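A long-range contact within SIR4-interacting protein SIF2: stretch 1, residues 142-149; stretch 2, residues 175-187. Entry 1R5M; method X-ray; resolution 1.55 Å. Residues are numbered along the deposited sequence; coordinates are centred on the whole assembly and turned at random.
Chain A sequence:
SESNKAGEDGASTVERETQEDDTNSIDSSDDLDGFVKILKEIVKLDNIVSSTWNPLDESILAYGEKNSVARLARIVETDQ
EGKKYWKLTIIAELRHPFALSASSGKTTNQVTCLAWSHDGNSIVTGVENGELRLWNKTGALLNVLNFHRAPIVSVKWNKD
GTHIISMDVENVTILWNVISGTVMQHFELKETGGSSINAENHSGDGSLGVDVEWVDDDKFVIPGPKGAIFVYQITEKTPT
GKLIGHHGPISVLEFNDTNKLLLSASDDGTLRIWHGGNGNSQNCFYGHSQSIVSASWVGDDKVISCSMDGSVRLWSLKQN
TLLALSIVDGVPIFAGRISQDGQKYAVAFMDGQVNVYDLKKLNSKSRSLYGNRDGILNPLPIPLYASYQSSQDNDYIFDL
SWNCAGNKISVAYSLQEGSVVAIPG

Stretch 1 142-149: LNVLNFHR
Stretch 2 (175-187) LWNVISGTVMQHF

The centre of this contact is an aliphatic side chain laid on an indole. Leu145, in an extended segment (phi/psi -114/94), points toward the other stretch and sets its CB 3.6 Å from the centroid of the Trp176 six-membered ring, 15° off the ring normal. This is a CH-pi contact over the face, with Leu145 CB also 3.6 Å from Trp176 CZ3. Trp176 (-115/150) is held at chi1 -55° (m) and chi2 83°, so its flat surface serves as a platform. Leu145 adopts m, p (chi1 -75°, chi2 54°), which carries CD2 to 4.2 Å from Val178 CG2 and CD1 to 4.0 Å from Gly181 CA. One leucine thus touches the ring, the valine and the turn.

Outward along stretch 1, Phe147 (-150/-40; chi1 -165°, t; chi2 69°) places its CB 3.6 Å from Trp176 CH2, while Val183 CG2 sits over one face of the phenyl ring, 4.1 Å from Phe147 CG. Val183 is t (175°). Farther out, Phe147 CE2 lies 4.3 Å from His186 CB. At the edge of the indole, near its plane, His148 NE2 is 4.4 Å from Trp176 NE1; both nitrogens are hydrogen-bonded elsewhere in the structure.

The backbones alternate accordingly. In stretch 1, Asn143, Leu145 and Phe147 point toward the partner, Val144 and Asn146 away. Stretch 2 is a hairpin: strand 175-177 pairs antiparallel with strand 182-187 through Asn177 N to Thr182 O (3.0 Å) and Thr182 N to Asn177 O (3.3 Å). Residues 178-180 take helical phi/psi between them, and Gly181 N closes on Asn177 O at 2.7 Å. The Asn177 side chain (chi1 169°, t) braces the turn, its OD1 accepting from Ser180 N at 3.0 Å. In register, the nearest CA atoms are Leu145 CA and Gly181 CA at 5.7 Å, then Phe147 CA and Val183 CA at 8.2 Å, so from 145 to 147 stretch 1 runs in the same general direction as stretch 2 from 181 to 183.

Gly181 (72/33) fits on two counts: positive phi favours glycine in the turn, and an ideal CB would lie 2.5 Å from Asn143 ND2 across the contact, a clash.

At the polar edge, Asn143 (-166/155; chi1 -147°, chi2 -19°) extends its amide over the turn, with ND2 3.2 Å from Ile179 O and 3.6 Å from Val178 O. A water bridges the stretches, donating to Val144 O at 3.0 Å and to Gly181 O at 2.5 Å. The rule is apolar packing inside, with a solvent-mediated backbone link outside.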

# COMPACT_ATOMS: atom_id res chain seq x y z
N LEU A 142 -10.70 20.30 -2.55
CA LEU A 142 -11.77 20.05 -3.51
C LEU A 142 -13.08 19.60 -2.87
O LEU A 142 -14.16 19.98 -3.33
CB LEU A 142 -11.33 18.97 -4.50
CG LEU A 142 -10.07 19.28 -5.31
CD1 LEU A 142 -9.67 18.05 -6.11
CD2 LEU A 142 -10.34 20.46 -6.24
N ASN A 143 -12.99 18.80 -1.82
CA ASN A 143 -14.21 18.30 -1.20
C ASN A 143 -13.87 17.70 0.16
O ASN A 143 -12.74 17.30 0.41
CB ASN A 143 -14.78 17.19 -2.10
CG ASN A 143 -16.30 17.13 -2.07
OD1 ASN A 143 -16.94 17.64 -1.16
ND2 ASN A 143 -16.87 16.48 -3.08
N VAL A 144 -14.86 17.67 1.05
CA VAL A 144 -14.68 17.07 2.37
C VAL A 144 -15.66 15.92 2.43
O VAL A 144 -16.87 16.12 2.26
CB VAL A 144 -14.97 18.08 3.50
CG1 VAL A 144 -14.79 17.40 4.85
CG2 VAL A 144 -14.04 19.27 3.38
N LEU A 145 -15.14 14.71 2.65
CA LEU A 145 -15.94 13.49 2.71
C LEU A 145 -15.90 12.92 4.12
O LEU A 145 -15.01 12.14 4.47
CB LEU A 145 -15.39 12.47 1.71
CG LEU A 145 -15.69 12.69 0.22
CD1 LEU A 145 -15.26 14.07 -0.23
CD2 LEU A 145 -14.98 11.61 -0.59
N ASN A 146 -16.89 13.29 4.93
CA ASN A 146 -16.92 12.85 6.32
C ASN A 146 -18.08 11.92 6.66
O ASN A 146 -19.24 12.32 6.65
CB ASN A 146 -16.94 14.07 7.23
CG ASN A 146 -16.60 13.74 8.66
OD1 ASN A 146 -15.66 12.99 8.92
ND2 ASN A 146 -17.37 14.29 9.60
N PHE A 147 -17.75 10.67 6.97
CA PHE A 147 -18.76 9.68 7.34
C PHE A 147 -18.15 8.66 8.31
O PHE A 147 -18.79 8.24 9.27
CB PHE A 147 -19.30 8.96 6.11
CG PHE A 147 -20.57 8.21 6.36
CD1 PHE A 147 -21.76 8.89 6.62
CD2 PHE A 147 -20.59 6.82 6.37
CE1 PHE A 147 -22.94 8.20 6.89
CE2 PHE A 147 -21.76 6.12 6.63
CZ PHE A 147 -22.94 6.81 6.89
N HIS A 148 -16.90 8.26 8.05
CA HIS A 148 -16.21 7.32 8.93
C HIS A 148 -16.01 7.95 10.30
O HIS A 148 -15.87 9.17 10.40
CB HIS A 148 -14.83 6.97 8.37
CG HIS A 148 -14.86 6.13 7.13
ND1 HIS A 148 -15.05 4.77 7.15
CD2 HIS A 148 -14.69 6.47 5.83
CE1 HIS A 148 -14.99 4.30 5.91
NE2 HIS A 148 -14.77 5.31 5.09
N ARG A 149 -15.98 7.12 11.34
CA ARG A 149 -15.76 7.60 12.69
C ARG A 149 -14.64 6.83 13.37
O ARG A 149 -14.55 6.76 14.59
CB ARG A 149 -17.05 7.50 13.52
CG ARG A 149 -18.14 8.46 13.06
CD ARG A 149 -19.09 8.79 14.20
NE ARG A 149 -19.87 7.63 14.64
CZ ARG A 149 -20.96 7.19 14.02
NH1 ARG A 149 -21.40 7.80 12.94
NH2 ARG A 149 -21.61 6.13 14.50
N LEU A 175 -18.50 3.48 -0.25
CA LEU A 175 -18.32 3.70 -1.68
C LEU A 175 -18.77 5.14 -1.89
O LEU A 175 -19.91 5.49 -1.59
CB LEU A 175 -19.22 2.77 -2.50
CG LEU A 175 -19.40 3.17 -3.97
CD1 LEU A 175 -18.06 3.10 -4.71
CD2 LEU A 175 -20.43 2.25 -4.62
N TRP A 176 -17.86 5.98 -2.38
CA TRP A 176 -18.17 7.39 -2.60
C TRP A 176 -18.15 7.81 -4.05
O TRP A 176 -17.42 7.25 -4.86
CB TRP A 176 -17.12 8.31 -1.94
CG TRP A 176 -16.85 8.14 -0.49
CD1 TRP A 176 -16.02 7.23 0.09
CD2 TRP A 176 -17.34 8.97 0.56
NE1 TRP A 176 -15.95 7.45 1.45
CE2 TRP A 176 -16.76 8.52 1.76
CE3 TRP A 176 -18.22 10.06 0.60
CZ2 TRP A 176 -17.02 9.12 3.00
CZ3 TRP A 176 -18.48 10.66 1.83
CH2 TRP A 176 -17.88 10.18 3.01
N ASN A 177 -18.97 8.81 -4.37
CA ASN A 177 -18.90 9.42 -5.68
C ASN A 177 -17.97 10.53 -5.19
O ASN A 177 -18.40 11.43 -4.46
CB ASN A 177 -20.24 10.02 -6.12
CG ASN A 177 -20.10 10.89 -7.35
OD1 ASN A 177 -19.14 11.65 -7.46
ND2 ASN A 177 -21.05 10.78 -8.27
N VAL A 178 -16.69 10.44 -5.54
CA VAL A 178 -15.70 11.40 -5.06
C VAL A 178 -15.86 12.83 -5.55
O VAL A 178 -15.43 13.77 -4.89
CB VAL A 178 -14.27 10.88 -5.38
CG1 VAL A 178 -13.90 11.19 -6.82
CG2 VAL A 178 -13.27 11.48 -4.41
N ILE A 179 -16.49 13.00 -6.71
CA ILE A 179 -16.70 14.33 -7.26
C ILE A 179 -17.80 15.08 -6.52
O ILE A 179 -17.64 16.25 -6.17
CB ILE A 179 -17.02 14.26 -8.77
CG1 ILE A 179 -15.77 13.78 -9.52
CG2 ILE A 179 -17.48 15.61 -9.29
CD1 ILE A 179 -15.97 13.59 -11.01
N SER A 180 -18.92 14.41 -6.26
CA SER A 180 -20.03 15.04 -5.54
C SER A 180 -19.82 14.92 -4.03
O SER A 180 -20.42 15.67 -3.26
CB SER A 180 -21.36 14.40 -5.94
OG SER A 180 -21.37 13.02 -5.65
N GLY A 181 -18.98 13.98 -3.62
CA GLY A 181 -18.71 13.78 -2.21
C GLY A 181 -19.89 13.16 -1.49
O GLY A 181 -20.15 13.45 -0.32
N THR A 182 -20.62 12.31 -2.19
CA THR A 182 -21.79 11.65 -1.62
C THR A 182 -21.55 10.17 -1.36
O THR A 182 -20.75 9.52 -2.04
CB THR A 182 -23.02 11.80 -2.54
OG1 THR A 182 -22.71 11.30 -3.85
CG2 THR A 182 -23.42 13.27 -2.65
N VAL A 183 -22.23 9.65 -0.35
CA VAL A 183 -22.12 8.25 0.04
C VAL A 183 -23.08 7.43 -0.82
O VAL A 183 -24.30 7.59 -0.72
CB VAL A 183 -22.49 8.06 1.53
CG1 VAL A 183 -22.49 6.58 1.88
CG2 VAL A 183 -21.52 8.83 2.41
N MET A 184 -22.54 6.55 -1.65
CA MET A 184 -23.37 5.73 -2.52
C MET A 184 -23.77 4.42 -1.85
O MET A 184 -24.89 3.95 -2.01
CB MET A 184 -22.64 5.44 -3.83
CG MET A 184 -22.40 6.68 -4.65
SD MET A 184 -21.46 6.30 -6.12
CE MET A 184 -22.66 5.36 -7.04
N GLN A 185 -22.84 3.84 -1.11
CA GLN A 185 -23.10 2.60 -0.39
C GLN A 185 -22.24 2.56 0.86
O GLN A 185 -21.16 3.15 0.90
CB GLN A 185 -22.78 1.37 -1.24
CG GLN A 185 -23.69 1.17 -2.45
CD GLN A 185 -23.65 -0.27 -2.94
OE1 GLN A 185 -24.04 -1.19 -2.22
NE2 GLN A 185 -23.18 -0.47 -4.17
N HIS A 186 -22.72 1.85 1.88
CA HIS A 186 -21.98 1.71 3.12
C HIS A 186 -22.07 0.25 3.54
O HIS A 186 -23.14 -0.36 3.48
CB HIS A 186 -22.56 2.63 4.21
CG HIS A 186 -23.98 2.32 4.57
ND1 HIS A 186 -24.33 1.27 5.39
CD2 HIS A 186 -25.14 2.94 4.23
CE1 HIS A 186 -25.64 1.24 5.53
NE2 HIS A 186 -26.15 2.24 4.84
N PHE A 187 -20.94 -0.32 3.95
CA PHE A 187 -20.92 -1.72 4.37
C PHE A 187 -20.33 -1.90 5.76
O PHE A 187 -19.30 -1.32 6.09
CB PHE A 187 -20.12 -2.57 3.37
CG PHE A 187 -20.45 -2.30 1.93
CD1 PHE A 187 -19.77 -1.31 1.22
CD2 PHE A 187 -21.44 -3.04 1.28
CE1 PHE A 187 -20.08 -1.06 -0.12
CE2 PHE A 187 -21.75 -2.79 -0.05
CZ PHE A 187 -21.07 -1.81 -0.76
O HOH W 1 -19.34 14.54 1.83